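Local atomic coordinates of uncharacterized protein (Bacteroides uniformis, PDB entry 4IYK), a protein that is of unknown function but, as a two-domain all-beta protein of the DUF3823 family, probably binds carbohydrate. Residues A[81-86]-A[129-134]; A[57-62]-A[146-151]; A[34-39]-A[150-155]; A[140-145]-A[213-218]. All coordinates share one frame; numbering follows the deposited sequence.

Contact 1: residues A[81-86]-A[129-134]; sequences NFYPFE and AGKQEV
Y83 meets K131 over one face of its ring, and E133 and V134 at its hydroxyl end. The lysine chain is extended beyond CG, so the aliphatic part runs across the ring and the ammonium ends above it. K131 CE sits over the ring centre, 3.7 Å from the Y83 centroid, as a CH-pi contact. K131 NZ is 3.8 Å from the same centroid, 18° off the ring normal, which makes a cation-pi pair. The hydrogen bond is at the ring edge. Y83 OH donates to E133 OE2 at 2.7 Å, reaching the carboxylate on its anti side and 23° out of its plane. The nearby lysine charge would probably favour an ionised carboxylate here. Apolar contact is small: V134 CG2 also lies near the ring plane, 4.2 Å from Y83 CZ. All three partners come from the type I beta turn K131 to V134, closed by V134 N to K131 O at 3.2 Å. Y83 also meets Y106 edge-to-face. The arrangement is that of an interdomain contact: an aromatic side chain of the N-terminal domain, assigned by sequence to a transthyretin-like family, docks on a turn of the C-terminal domain, probably an E-set fold.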
loop_
_atom_site.group_PDB
_atom_site.type_symbol
_atom_site.label_atom_id
_atom_site.label_comp_id
_atom_site.label_asym_id
_atom_site.label_seq_id
_atom_site.Cartn_x
_atom_site.Cartn_y
_atom_site.Cartn_z
ATOM N N ASN A 81 -6.035 2.770 -2.863
ATOM C CA ASN A 81 -5.628 1.596 -3.639
ATOM C C ASN A 81 -6.682 0.469 -3.512
ATOM O O ASN A 81 -6.406 -0.699 -3.812
ATOM C CB ASN A 81 -4.229 1.126 -3.228
ATOM C CG ASN A 81 -4.091 0.583 -1.831
ATOM O OD1 ASN A 81 -5.092 0.319 -1.122
ATOM N ND2 ASN A 81 -2.834 0.286 -1.463
ATOM N N PHE A 82 -7.893 0.842 -3.074
ATOM C CA PHE A 82 -9.006 -0.076 -2.989
ATOM C C PHE A 82 -10.250 0.659 -3.433
ATOM O O PHE A 82 -10.250 1.899 -3.459
ATOM C CB PHE A 82 -9.156 -0.703 -1.589
ATOM C CG PHE A 82 -9.300 0.243 -0.424
ATOM C CD1 PHE A 82 -10.545 0.778 -0.089
ATOM C CD2 PHE A 82 -8.218 0.518 0.405
ATOM C CE1 PHE A 82 -10.682 1.636 1.002
ATOM C CE2 PHE A 82 -8.355 1.373 1.500
ATOM C CZ PHE A 82 -9.589 1.914 1.801
ATOM N N TYR A 83 -11.290 -0.096 -3.827
ATOM C CA TYR A 83 -12.541 0.500 -4.313
ATOM C C TYR A 83 -13.178 1.392 -3.238
ATOM O O TYR A 83 -13.278 0.983 -2.066
ATOM C CB TYR A 83 -13.544 -0.564 -4.814
ATOM C CG TYR A 83 -13.225 -1.054 -6.211
ATOM C CD1 TYR A 83 -12.335 -2.107 -6.416
ATOM C CD2 TYR A 83 -13.769 -0.432 -7.329
ATOM C CE1 TYR A 83 -12.045 -2.567 -7.697
ATOM C CE2 TYR A 83 -13.468 -0.870 -8.619
ATOM C CZ TYR A 83 -12.570 -1.913 -8.796
ATOM O OH TYR A 83 -12.271 -2.359 -10.059
ATOM N N PRO A 84 -13.520 2.645 -3.635
ATOM C CA PRO A 84 -14.134 3.589 -2.695
ATOM C C PRO A 84 -15.500 3.142 -2.181
ATOM O O PRO A 84 -16.241 2.415 -2.842
ATOM C CB PRO A 84 -14.283 4.865 -3.543
ATOM C CG PRO A 84 -14.411 4.381 -4.930
ATOM C CD PRO A 84 -13.417 3.247 -4.979
ATOM N N PHE A 85 -15.821 3.616 -0.989
ATOM C CA PHE A 85 -17.077 3.388 -0.296
ATOM C C PHE A 85 -17.169 4.322 0.894
ATOM O O PHE A 85 -16.180 4.947 1.305
ATOM C CB PHE A 85 -17.253 1.904 0.152
ATOM C CG PHE A 85 -16.275 1.399 1.195
ATOM C CD1 PHE A 85 -15.045 0.872 0.819
ATOM C CD2 PHE A 85 -16.611 1.396 2.542
ATOM C CE1 PHE A 85 -14.150 0.397 1.775
ATOM C CE2 PHE A 85 -15.720 0.899 3.499
ATOM C CZ PHE A 85 -14.489 0.414 3.108
ATOM N N GLU A 86 -18.364 4.364 1.468
ATOM C CA GLU A 86 -18.675 5.126 2.648
ATOM C C GLU A 86 -19.198 4.228 3.748
ATOM O O GLU A 86 -19.836 3.209 3.469
ATOM C CB GLU A 86 -19.740 6.165 2.309
ATOM C CG GLU A 86 -19.242 7.581 2.210
ATOM C CD GLU A 86 -20.364 8.601 2.206
ATOM O OE1 GLU A 86 -21.244 8.523 1.316
ATOM O OE2 GLU A 86 -20.366 9.477 3.100
ATOM N N ALA A 129 -6.377 -9.449 -10.050
ATOM C CA ALA A 129 -7.223 -8.261 -10.123
ATOM C C ALA A 129 -8.339 -8.339 -9.069
ATOM O O ALA A 129 -8.909 -9.417 -8.873
ATOM C CB ALA A 129 -7.820 -8.134 -11.516
ATOM N N GLY A 130 -8.624 -7.202 -8.413
ATOM C CA GLY A 130 -9.700 -7.058 -7.432
ATOM C C GLY A 130 -11.061 -7.252 -8.072
ATOM O O GLY A 130 -11.953 -7.855 -7.474
ATOM N N LYS A 131 -11.212 -6.744 -9.308
ATOM C CA LYS A 131 -12.379 -6.899 -10.190
ATOM C C LYS A 131 -11.862 -7.169 -11.614
ATOM O O LYS A 131 -10.726 -6.788 -11.907
ATOM C CB LYS A 131 -13.329 -5.682 -10.143
ATOM C CG LYS A 131 -14.089 -5.552 -8.827
ATOM C CD LYS A 131 -15.068 -4.402 -8.879
ATOM C CE LYS A 131 -15.549 -4.053 -7.497
ATOM N NZ LYS A 131 -16.453 -2.877 -7.508
ATOM N N GLN A 132 -12.683 -7.818 -12.489
ATOM C CA GLN A 132 -12.299 -8.176 -13.862
ATOM C C GLN A 132 -11.892 -6.964 -14.700
ATOM O O GLN A 132 -10.988 -7.076 -15.526
ATOM C CB GLN A 132 -13.432 -8.933 -14.569
ATOM C CG GLN A 132 -13.454 -10.429 -14.255
ATOM C CD GLN A 132 -14.437 -11.218 -15.098
ATOM O OE1 GLN A 132 -15.545 -10.765 -15.428
ATOM N NE2 GLN A 132 -14.068 -12.449 -15.418
ATOM N N GLU A 133 -12.543 -5.810 -14.482
ATOM C CA GLU A 133 -12.296 -4.548 -15.200
ATOM C C GLU A 133 -10.907 -3.952 -14.951
ATOM O O GLU A 133 -10.464 -3.119 -15.754
ATOM C CB GLU A 133 -13.380 -3.494 -14.858
ATOM C CG GLU A 133 -13.524 -3.205 -13.365
ATOM C CD GLU A 133 -14.295 -1.959 -12.958
ATOM O OE1 GLU A 133 -15.358 -1.692 -13.565
ATOM O OE2 GLU A 133 -13.851 -1.272 -12.006
ATOM N N VAL A 134 -10.220 -4.351 -13.843
ATOM C CA VAL A 134 -8.912 -3.809 -13.469
ATOM C C VAL A 134 -7.811 -4.236 -14.430
ATOM O O VAL A 134 -7.659 -5.426 -14.703
ATOM C CB VAL A 134 -8.490 -4.168 -12.009
ATOM C CG1 VAL A 134 -7.164 -3.514 -11.649
ATOM C CG2 VAL A 134 -9.566 -3.777 -11.005
#

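Contact 2: residues A[57-62]-A[146-151]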
loop_
_atom_site.group_PDB
_atom_site.type_symbol
_atom_site.label_atom_id
_atom_site.label_comp_id
_atom_site.label_asym_id
_atom_site.label_seq_id
_atom_site.Cartn_x
_atom_site.Cartn_y
_atom_site.Cartn_z
ATOM N N ILE A 57 -3.051 6.251 8.236
ATOM C CA ILE A 57 -2.884 4.795 8.395
ATOM C C ILE A 57 -1.420 4.452 8.184
ATOM O O ILE A 57 -0.851 4.854 7.176
ATOM C CB ILE A 57 -3.811 4.037 7.371
ATOM C CG1 ILE A 57 -5.258 4.591 7.325
ATOM C CG2 ILE A 57 -3.813 2.511 7.588
ATOM C CD1 ILE A 57 -6.082 4.274 5.963
ATOM N N THR A 58 -0.810 3.705 9.108
ATOM C CA THR A 58 0.588 3.280 8.917
ATOM C C THR A 58 0.660 2.395 7.657
ATOM O O THR A 58 -0.358 1.833 7.238
ATOM C CB THR A 58 1.159 2.572 10.154
ATOM O OG1 THR A 58 0.545 1.269 10.303
ATOM C CG2 THR A 58 1.049 3.424 11.423
ATOM N N ASN A 59 1.854 2.270 7.074
ATOM C CA ASN A 59 2.084 1.540 5.823
ATOM C C ASN A 59 1.583 0.084 5.824
ATOM O O ASN A 59 1.231 -0.407 4.768
ATOM C CB ASN A 59 3.580 1.571 5.478
ATOM C CG ASN A 59 3.953 2.898 4.875
ATOM O OD1 ASN A 59 3.324 3.914 5.138
ATOM N ND2 ASN A 59 4.979 2.935 4.076
ATOM N N THR A 60 1.567 -0.597 6.978
ATOM C CA THR A 60 1.133 -2.007 7.045
ATOM C C THR A 60 -0.398 -2.161 6.833
ATOM O O THR A 60 -0.864 -3.266 6.527
ATOM C CB THR A 60 1.499 -2.607 8.399
ATOM O OG1 THR A 60 0.778 -1.872 9.389
ATOM C CG2 THR A 60 3.021 -2.589 8.693
ATOM N N GLY A 61 -1.142 -1.070 7.037
ATOM C CA GLY A 61 -2.600 -1.039 6.968
ATOM C C GLY A 61 -3.227 -0.934 8.353
ATOM O O GLY A 61 -4.443 -0.897 8.490
ATOM N N GLU A 62 -2.399 -0.842 9.402
ATOM C CA GLU A 62 -2.892 -0.635 10.765
ATOM C C GLU A 62 -2.959 0.859 11.062
ATOM O O GLU A 62 -2.040 1.601 10.710
ATOM C CB GLU A 62 -1.982 -1.345 11.781
ATOM C CG GLU A 62 -2.152 -2.851 11.742
ATOM C CD GLU A 62 -0.964 -3.662 12.216
ATOM O OE1 GLU A 62 0.177 -3.369 11.786
ATOM O OE2 GLU A 62 -1.190 -4.640 12.964
ATOM N N ASP A 146 14.706 2.305 5.420
ATOM C CA ASP A 146 13.813 1.990 6.552
ATOM C C ASP A 146 12.530 1.295 6.003
ATOM O O ASP A 146 12.314 1.214 4.780
ATOM C CB ASP A 146 13.526 3.223 7.480
ATOM C CG ASP A 146 12.665 4.340 6.897
ATOM O OD1 ASP A 146 11.713 4.037 6.143
ATOM O OD2 ASP A 146 12.953 5.504 7.173
HETATM N N MSE A 147 11.722 0.763 6.946
HETATM C CA MSE A 147 10.493 -0.016 6.727
HETATM C C MSE A 147 9.337 0.792 6.101
HETATM O O MSE A 147 8.324 0.200 5.729
HETATM C CB MSE A 147 10.028 -0.623 8.080
HETATM C CG MSE A 147 9.501 0.450 9.069
HETATM SE SE MSE A 147 8.491 -0.176 10.638
HETATM C CE MSE A 147 10.011 -0.980 11.599
ATOM N N TRP A 148 9.470 2.128 5.979
ATOM C CA TRP A 148 8.420 2.972 5.400
ATOM C C TRP A 148 8.574 3.080 3.866
ATOM O O TRP A 148 7.861 3.850 3.217
ATOM C CB TRP A 148 8.390 4.349 6.087
ATOM C CG TRP A 148 8.073 4.189 7.548
ATOM C CD1 TRP A 148 8.960 3.913 8.553
ATOM C CD2 TRP A 148 6.762 4.132 8.137
ATOM N NE1 TRP A 148 8.279 3.662 9.726
ATOM C CE2 TRP A 148 6.929 3.829 9.508
ATOM C CE3 TRP A 148 5.462 4.360 7.650
ATOM C CZ2 TRP A 148 5.842 3.715 10.390
ATOM C CZ3 TRP A 148 4.384 4.258 8.527
ATOM C CH2 TRP A 148 4.582 3.966 9.884
ATOM N N VAL A 149 9.391 2.202 3.289
ATOM C CA VAL A 149 9.588 2.088 1.828
ATOM C C VAL A 149 8.228 1.981 1.079
ATOM O O VAL A 149 7.333 1.249 1.512
ATOM C CB VAL A 149 10.514 0.873 1.489
ATOM C CG1 VAL A 149 10.006 -0.434 2.099
ATOM C CG2 VAL A 149 10.725 0.728 -0.016
ATOM N N GLY A 150 8.122 2.682 -0.043
ATOM C CA GLY A 150 6.958 2.647 -0.922
ATOM C C GLY A 150 7.133 3.656 -2.038
ATOM O O GLY A 150 8.193 4.281 -2.143
ATOM N N ASN A 151 6.092 3.850 -2.858
ATOM C CA ASN A 151 6.098 4.862 -3.894
ATOM C C ASN A 151 6.348 6.251 -3.303
ATOM O O ASN A 151 6.914 7.101 -3.990
ATOM C CB ASN A 151 4.764 4.875 -4.678
ATOM C CG ASN A 151 4.778 5.839 -5.841
ATOM O OD1 ASN A 151 5.563 5.671 -6.778
ATOM N ND2 ASN A 151 3.929 6.888 -5.796
HETATM O O HOH W 1 6.406 0.401 3.793
#
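N59 and W148 cross at a slant, the amide plane turned 67° from the indole plane. The amide comes to the rim of the six-membered ring, not over it. N59 OD1 lies near the ring plane, 3.3 Å from W148 CE3. N59 CG stands anti to its own carbonyl carbon (chi1 -79°), which carries the amide across to the 146-151 loop. N59 ND2 then faces the backbone of that loop, 3.1 Å from W148 O. N59 ND2 donates to a water at 2.9 Å. The same water donates to M147 O and V149 O, so one water joins the asparagine to two carbonyls. The other end of the amide is used as well, since N59 OD1 accepts from the backbone N of M34. With an alanine here the amide is gone; the water bridge is likely to weaken, M34 N would probably lose its acceptor, and a gap would probably open beside the indole. T58 adds an apolar touch further along the ring, with T58 CB 3.7 Å from W148 CH2. Both loops are shaped by type I turns, T58 to G61 and D146 to V149. T58 OG1 and T58 N both donate to E62 O. D146 OD1 accepts from W148 N at 2.9 Å, an Asx turn. The 57-62 loop links strands 53-55 and 62-65 of the N-terminal domain. The 146-151 loop leaves strand 135-144 of the C-terminal domain, and V149 packs back on F142 and F144 of that strand and on Y198 of strand 196-206.

Contact 3: residues A[34-39]-A[150-155]; sequences MENGNA and GNNVKL
N152 is gripped at both ends of its amide, by E35 and N36. N152 ND2 donates to E35 OE1 at 2.8 Å. The carboxylate oxygen uses its anti lone pair and lies in the amide plane of N152, though the two flat groups stand almost at right angles. N36 ND2 donates to N152 OD1 at 2.9 Å in a nearly straight bond, 176°. This donor approaches from above the carbonyl plane, 46° out of it. With chi1 at -168°, the N152 amide points away from its own backbone N and out between the two neighbours. Water extends the polar net. One molecule accepts from both E35 N and N152 ND2, the latter at 3.0 Å. A second donates to N36 O and accepts from N151 ND2. The remaining contacts are carbon to oxygen: N152 CB is 3.4 Å from E35 O, and N36 CB is 3.7 Å from N152 OD1. The 150-155 loop is pinned by the G150 and V153 backbone bonds. The bonds to E35 and from N36 use opposite ends of the N152 amide, which fixes its flip. This is a polar, hydrated surface contact between loops of the two domains that depends on hydrogen bonding more than on apolar area.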
loop_
_atom_site.group_PDB
_atom_site.type_symbol
_atom_site.label_atom_id
_atom_site.label_comp_id
_atom_site.label_asym_id
_atom_site.label_seq_id
_atom_site.Cartn_x
_atom_site.Cartn_y
_atom_site.Cartn_z
HETATM N N MSE A 34 1.693 5.892 4.159
HETATM C CA MSE A 34 1.006 6.760 5.148
HETATM C C MSE A 34 0.690 8.136 4.556
HETATM O O MSE A 34 -0.408 8.669 4.742
HETATM C CB MSE A 34 1.824 6.928 6.451
HETATM C CG MSE A 34 0.947 7.395 7.595
HETATM SE SE MSE A 34 1.730 7.052 9.328
HETATM C CE MSE A 34 0.146 7.246 10.386
ATOM N N GLU A 35 1.656 8.688 3.819
ATOM C CA GLU A 35 1.497 9.955 3.120
ATOM C C GLU A 35 1.314 9.646 1.632
ATOM O O GLU A 35 2.053 8.819 1.111
ATOM C CB GLU A 35 2.725 10.832 3.367
ATOM C CG GLU A 35 2.721 12.131 2.592
ATOM C CD GLU A 35 4.005 12.922 2.721
ATOM O OE1 GLU A 35 5.069 12.441 2.263
ATOM O OE2 GLU A 35 3.941 14.040 3.275
ATOM N N ASN A 36 0.324 10.277 0.960
ATOM C CA ASN A 36 0.042 10.102 -0.472
ATOM C C ASN A 36 -0.385 8.655 -0.785
ATOM O O ASN A 36 -0.010 8.083 -1.807
ATOM C CB ASN A 36 1.254 10.548 -1.345
ATOM C CG ASN A 36 1.508 12.024 -1.243
ATOM O OD1 ASN A 36 0.590 12.825 -1.354
ATOM N ND2 ASN A 36 2.733 12.414 -0.921
ATOM N N GLY A 37 -1.204 8.103 0.098
ATOM C CA GLY A 37 -1.738 6.760 -0.038
ATOM C C GLY A 37 -3.154 6.758 0.471
ATOM O O GLY A 37 -3.875 7.742 0.289
ATOM N N ASN A 38 -3.549 5.665 1.131
ATOM C CA ASN A 38 -4.875 5.504 1.717
ATOM C C ASN A 38 -5.070 6.451 2.878
ATOM O O ASN A 38 -4.108 6.835 3.542
ATOM C CB ASN A 38 -5.087 4.046 2.192
ATOM C CG ASN A 38 -5.210 3.029 1.081
ATOM O OD1 ASN A 38 -5.557 3.363 -0.062
ATOM N ND2 ASN A 38 -4.965 1.739 1.411
ATOM N N ALA A 39 -6.319 6.773 3.167
ATOM C CA ALA A 39 -6.660 7.651 4.277
ATOM C C ALA A 39 -8.114 7.455 4.680
ATOM O O ALA A 39 -8.938 7.090 3.849
ATOM C CB ALA A 39 -6.418 9.120 3.888
ATOM N N GLY A 150 8.122 2.682 -0.043
ATOM C CA GLY A 150 6.958 2.647 -0.922
ATOM C C GLY A 150 7.133 3.656 -2.038
ATOM O O GLY A 150 8.193 4.281 -2.143
ATOM N N ASN A 151 6.092 3.850 -2.858
ATOM C CA ASN A 151 6.098 4.862 -3.894
ATOM C C ASN A 151 6.348 6.251 -3.303
ATOM O O ASN A 151 6.914 7.101 -3.990
ATOM C CB ASN A 151 4.764 4.875 -4.678
ATOM C CG ASN A 151 4.778 5.839 -5.841
ATOM O OD1 ASN A 151 5.563 5.671 -6.778
ATOM N ND2 ASN A 151 3.929 6.888 -5.796
ATOM N N ASN A 152 5.949 6.477 -2.029
ATOM C CA ASN A 152 6.138 7.799 -1.418
ATOM C C ASN A 152 7.519 7.967 -0.716
ATOM O O ASN A 152 7.929 9.104 -0.462
ATOM C CB ASN A 152 4.998 8.092 -0.415
ATOM C CG ASN A 152 4.982 9.537 0.021
ATOM O OD1 ASN A 152 4.907 10.428 -0.813
ATOM N ND2 ASN A 152 5.226 9.797 1.308
ATOM N N VAL A 153 8.199 6.851 -0.369
ATOM C CA VAL A 153 9.483 6.827 0.375
ATOM C C VAL A 153 10.421 5.849 -0.365
ATOM O O VAL A 153 10.337 4.638 -0.175
ATOM C CB VAL A 153 9.239 6.435 1.873
ATOM C CG1 VAL A 153 10.534 6.445 2.674
ATOM C CG2 VAL A 153 8.205 7.365 2.527
ATOM N N LYS A 154 11.211 6.377 -1.311
ATOM C CA LYS A 154 12.021 5.522 -2.173
ATOM C C LYS A 154 13.307 6.184 -2.616
ATOM O O LYS A 154 13.407 7.420 -2.673
ATOM C CB LYS A 154 11.200 5.137 -3.426
ATOM C CG LYS A 154 10.788 6.344 -4.275
ATOM C CD LYS A 154 9.819 5.983 -5.391
ATOM C CE LYS A 154 9.393 7.263 -6.099
ATOM N NZ LYS A 154 8.797 6.977 -7.418
ATOM N N LEU A 155 14.284 5.332 -2.964
ATOM C CA LEU A 155 15.576 5.726 -3.498
ATOM C C LEU A 155 15.479 5.769 -5.017
ATOM O O LEU A 155 14.665 5.071 -5.602
ATOM C CB LEU A 155 16.661 4.728 -3.048
ATOM C CG LEU A 155 16.906 4.660 -1.542
ATOM C CD1 LEU A 155 17.696 3.394 -1.178
ATOM C CD2 LEU A 155 17.616 5.943 -1.043
HETATM O O HOH W 2 4.564 7.760 3.420
HETATM O O HOH W 3 2.507 7.871 -3.267
#

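Contact 4: residues A[140-145]-A[213-218]; sequences QLFAFS and VRHNYA. With EDO (1,2-ethanediol), chain E.
F142 drives its ring edge into the face of H215, a T-shaped pair with planes at 83° and centroids 5.3 Å apart. F142 CZ leads, 3.7 Å from H215 NE2. Apolar contact adds to this. F142 CE2 is 3.8 Å from Y217 CE1, and the F142 atom lies near the plane of the tyrosine ring. The two side chains cross at about a right angle. With chi1 at -61°, F142 CG lies opposite its own carbonyl carbon and the ring is carried toward H215. One face of the ring rests on Q140 CG of the same strand. The three aromatic residues belong to the C-terminal domain, probably an E-set, immunoglobulin-like fold. F142 is on strand 135-144 and Y217 on strand 216-224. Strand 196-206 pairs with both, so the rings meet across an intervening strand. The polar contact runs through water. One molecule lies in the plane of the H215 ring, 2.6 Å from H215 NE2, and donates to Q140 OE1 at 2.9 Å. Y217 OH turns to other partners, bonding to D33 and to N151 N. A bound ethanediol, probably from the crystallisation liquor, sits beside R214 and V213. R214 NH1 donates to its O2 at 2.6 Å, at the edge of the guanidinium. Its O1 donates to V213 O at 2.7 Å. A serine in place of R214 lacks the guanidinium, and the diol would probably be held less firmly, by V213 O alone of these two bonds. H215 O meanwhile accepts from N81 ND2 of the N-terminal domain.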
loop_
_atom_site.group_PDB
_atom_site.type_symbol
_atom_site.label_atom_id
_atom_site.label_comp_id
_atom_site.label_asym_id
_atom_site.label_seq_id
_atom_site.Cartn_x
_atom_site.Cartn_y
_atom_site.Cartn_z
ATOM N N GLN A 140 6.826 -2.126 -9.756
ATOM C CA GLN A 140 8.060 -1.563 -9.260
ATOM C C GLN A 140 8.511 -2.228 -7.986
ATOM O O GLN A 140 7.690 -2.581 -7.121
ATOM C CB GLN A 140 7.905 -0.043 -9.032
ATOM C CG GLN A 140 9.223 0.667 -8.694
ATOM C CD GLN A 140 9.163 2.143 -8.975
ATOM O OE1 GLN A 140 8.143 2.692 -9.361
ATOM N NE2 GLN A 140 10.228 2.828 -8.705
ATOM N N LEU A 141 9.846 -2.386 -7.877
ATOM C CA LEU A 141 10.514 -2.876 -6.690
ATOM C C LEU A 141 11.082 -1.658 -5.979
ATOM O O LEU A 141 12.120 -1.124 -6.383
ATOM C CB LEU A 141 11.598 -3.942 -7.013
ATOM C CG LEU A 141 12.355 -4.543 -5.808
ATOM C CD1 LEU A 141 11.388 -5.201 -4.793
ATOM C CD2 LEU A 141 13.414 -5.563 -6.276
ATOM N N PHE A 142 10.352 -1.165 -4.960
ATOM C CA PHE A 142 10.799 0.007 -4.210
ATOM C C PHE A 142 11.852 -0.382 -3.205
ATOM O O PHE A 142 11.783 -1.463 -2.629
ATOM C CB PHE A 142 9.626 0.722 -3.520
ATOM C CG PHE A 142 8.595 1.233 -4.497
ATOM C CD1 PHE A 142 8.807 2.421 -5.203
ATOM C CD2 PHE A 142 7.435 0.499 -4.760
ATOM C CE1 PHE A 142 7.840 2.901 -6.100
ATOM C CE2 PHE A 142 6.471 0.978 -5.664
ATOM C CZ PHE A 142 6.692 2.165 -6.343
ATOM N N ALA A 143 12.814 0.513 -2.974
ATOM C CA ALA A 143 13.869 0.320 -1.980
ATOM C C ALA A 143 14.061 1.559 -1.093
ATOM O O ALA A 143 14.022 2.695 -1.590
ATOM C CB ALA A 143 15.187 -0.023 -2.683
ATOM N N PHE A 144 14.310 1.347 0.221
ATOM C CA PHE A 144 14.636 2.442 1.151
ATOM C C PHE A 144 15.452 1.933 2.356
ATOM O O PHE A 144 15.452 0.739 2.641
ATOM C CB PHE A 144 13.386 3.217 1.633
ATOM C CG PHE A 144 13.723 4.651 1.974
ATOM C CD1 PHE A 144 14.087 5.559 0.974
ATOM C CD2 PHE A 144 13.720 5.087 3.298
ATOM C CE1 PHE A 144 14.396 6.885 1.292
ATOM C CE2 PHE A 144 14.053 6.410 3.619
ATOM C CZ PHE A 144 14.405 7.297 2.622
ATOM N N SER A 145 16.082 2.853 3.089
ATOM C CA SER A 145 16.904 2.536 4.280
ATOM C C SER A 145 16.028 2.248 5.540
ATOM O O SER A 145 16.572 1.989 6.605
ATOM C CB SER A 145 17.902 3.657 4.571
ATOM O OG SER A 145 17.198 4.881 4.710
ATOM N N VAL A 213 -5.824 6.493 -8.619
ATOM C CA VAL A 213 -5.455 5.145 -8.227
ATOM C C VAL A 213 -4.070 5.192 -7.616
ATOM O O VAL A 213 -3.178 5.830 -8.184
ATOM C CB VAL A 213 -5.537 4.153 -9.420
ATOM C CG1 VAL A 213 -5.013 2.771 -9.039
ATOM C CG2 VAL A 213 -6.965 4.061 -9.962
ATOM N N ARG A 214 -3.895 4.511 -6.471
ATOM C CA ARG A 214 -2.623 4.400 -5.752
ATOM C C ARG A 214 -2.120 2.966 -5.819
ATOM O O ARG A 214 -2.905 2.051 -6.081
ATOM C CB ARG A 214 -2.770 4.848 -4.278
ATOM C CG ARG A 214 -3.263 6.293 -4.085
ATOM C CD ARG A 214 -2.265 7.291 -4.614
ATOM N NE ARG A 214 -2.454 8.629 -4.062
ATOM C CZ ARG A 214 -1.613 9.644 -4.255
ATOM N NH1 ARG A 214 -0.516 9.481 -4.988
ATOM N NH2 ARG A 214 -1.849 10.823 -3.698
ATOM N N HIS A 215 -0.805 2.769 -5.588
ATOM C CA HIS A 215 -0.205 1.444 -5.637
ATOM C C HIS A 215 -0.747 0.503 -4.606
ATOM O O HIS A 215 -1.011 0.883 -3.455
ATOM C CB HIS A 215 1.333 1.515 -5.382
ATOM C CG HIS A 215 2.135 2.116 -6.487
ATOM N ND1 HIS A 215 2.243 3.469 -6.627
ATOM C CD2 HIS A 215 2.919 1.514 -7.407
ATOM C CE1 HIS A 215 3.035 3.665 -7.670
ATOM N NE2 HIS A 215 3.505 2.516 -8.139
ATOM N N ASN A 216 -0.780 -0.770 -4.996
ATOM C CA ASN A 216 -0.988 -1.909 -4.125
ATOM C C ASN A 216 0.404 -2.493 -3.852
ATOM O O ASN A 216 1.297 -2.325 -4.663
ATOM C CB ASN A 216 -1.927 -2.906 -4.753
ATOM C CG ASN A 216 -3.355 -2.426 -4.762
ATOM O OD1 ASN A 216 -3.907 -2.138 -5.804
ATOM N ND2 ASN A 216 -3.984 -2.331 -3.595
ATOM N N TYR A 217 0.583 -3.162 -2.713
ATOM C CA TYR A 217 1.869 -3.674 -2.275
ATOM C C TYR A 217 1.826 -5.070 -1.708
ATOM O O TYR A 217 0.821 -5.506 -1.155
ATOM C CB TYR A 217 2.407 -2.750 -1.146
ATOM C CG TYR A 217 2.707 -1.335 -1.580
ATOM C CD1 TYR A 217 3.840 -1.044 -2.325
ATOM C CD2 TYR A 217 1.828 -0.292 -1.286
ATOM C CE1 TYR A 217 4.131 0.261 -2.721
ATOM C CE2 TYR A 217 2.099 1.015 -1.686
ATOM C CZ TYR A 217 3.261 1.287 -2.398
ATOM O OH TYR A 217 3.586 2.562 -2.765
ATOM N N ALA A 218 2.978 -5.725 -1.772
ATOM C CA ALA A 218 3.294 -6.962 -1.084
ATOM C C ALA A 218 3.968 -6.550 0.243
ATOM O O ALA A 218 4.391 -5.400 0.335
ATOM C CB ALA A 218 4.241 -7.804 -1.922
HETATM C C1 EDO E . -0.243 7.013 -8.781
HETATM O O1 EDO E . -1.388 7.802 -8.489
HETATM C C2 EDO E . 0.913 7.346 -7.811
HETATM O O2 EDO E . 0.446 7.511 -6.476
HETATM O O HOH W 4 5.342 2.104 -9.988
#

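From the N terminus, the chain first reaches 34-39, then 57-62 and 81-86, all in the N-terminal domain. Their partners lie in the C-terminal domain. Contact 1 closes first, at 129-134, and is nested inside the loops of contacts 2 and 3. Those two end on the same run, 146-155, sharing G150 and N151, and their centres are about 7 Å apart. Contact 4 opens at 140-145, after contact 1 has closed, crosses contacts 2 and 3, and closes at 213-218 within the C-terminal domain. N81, in 81-86, bonds to H215 and N216, linking contacts 1 and 4. Contacts 1 to 3 join the two domains; contact 4 ties strand 135-144 to the run leading into strand 216-224.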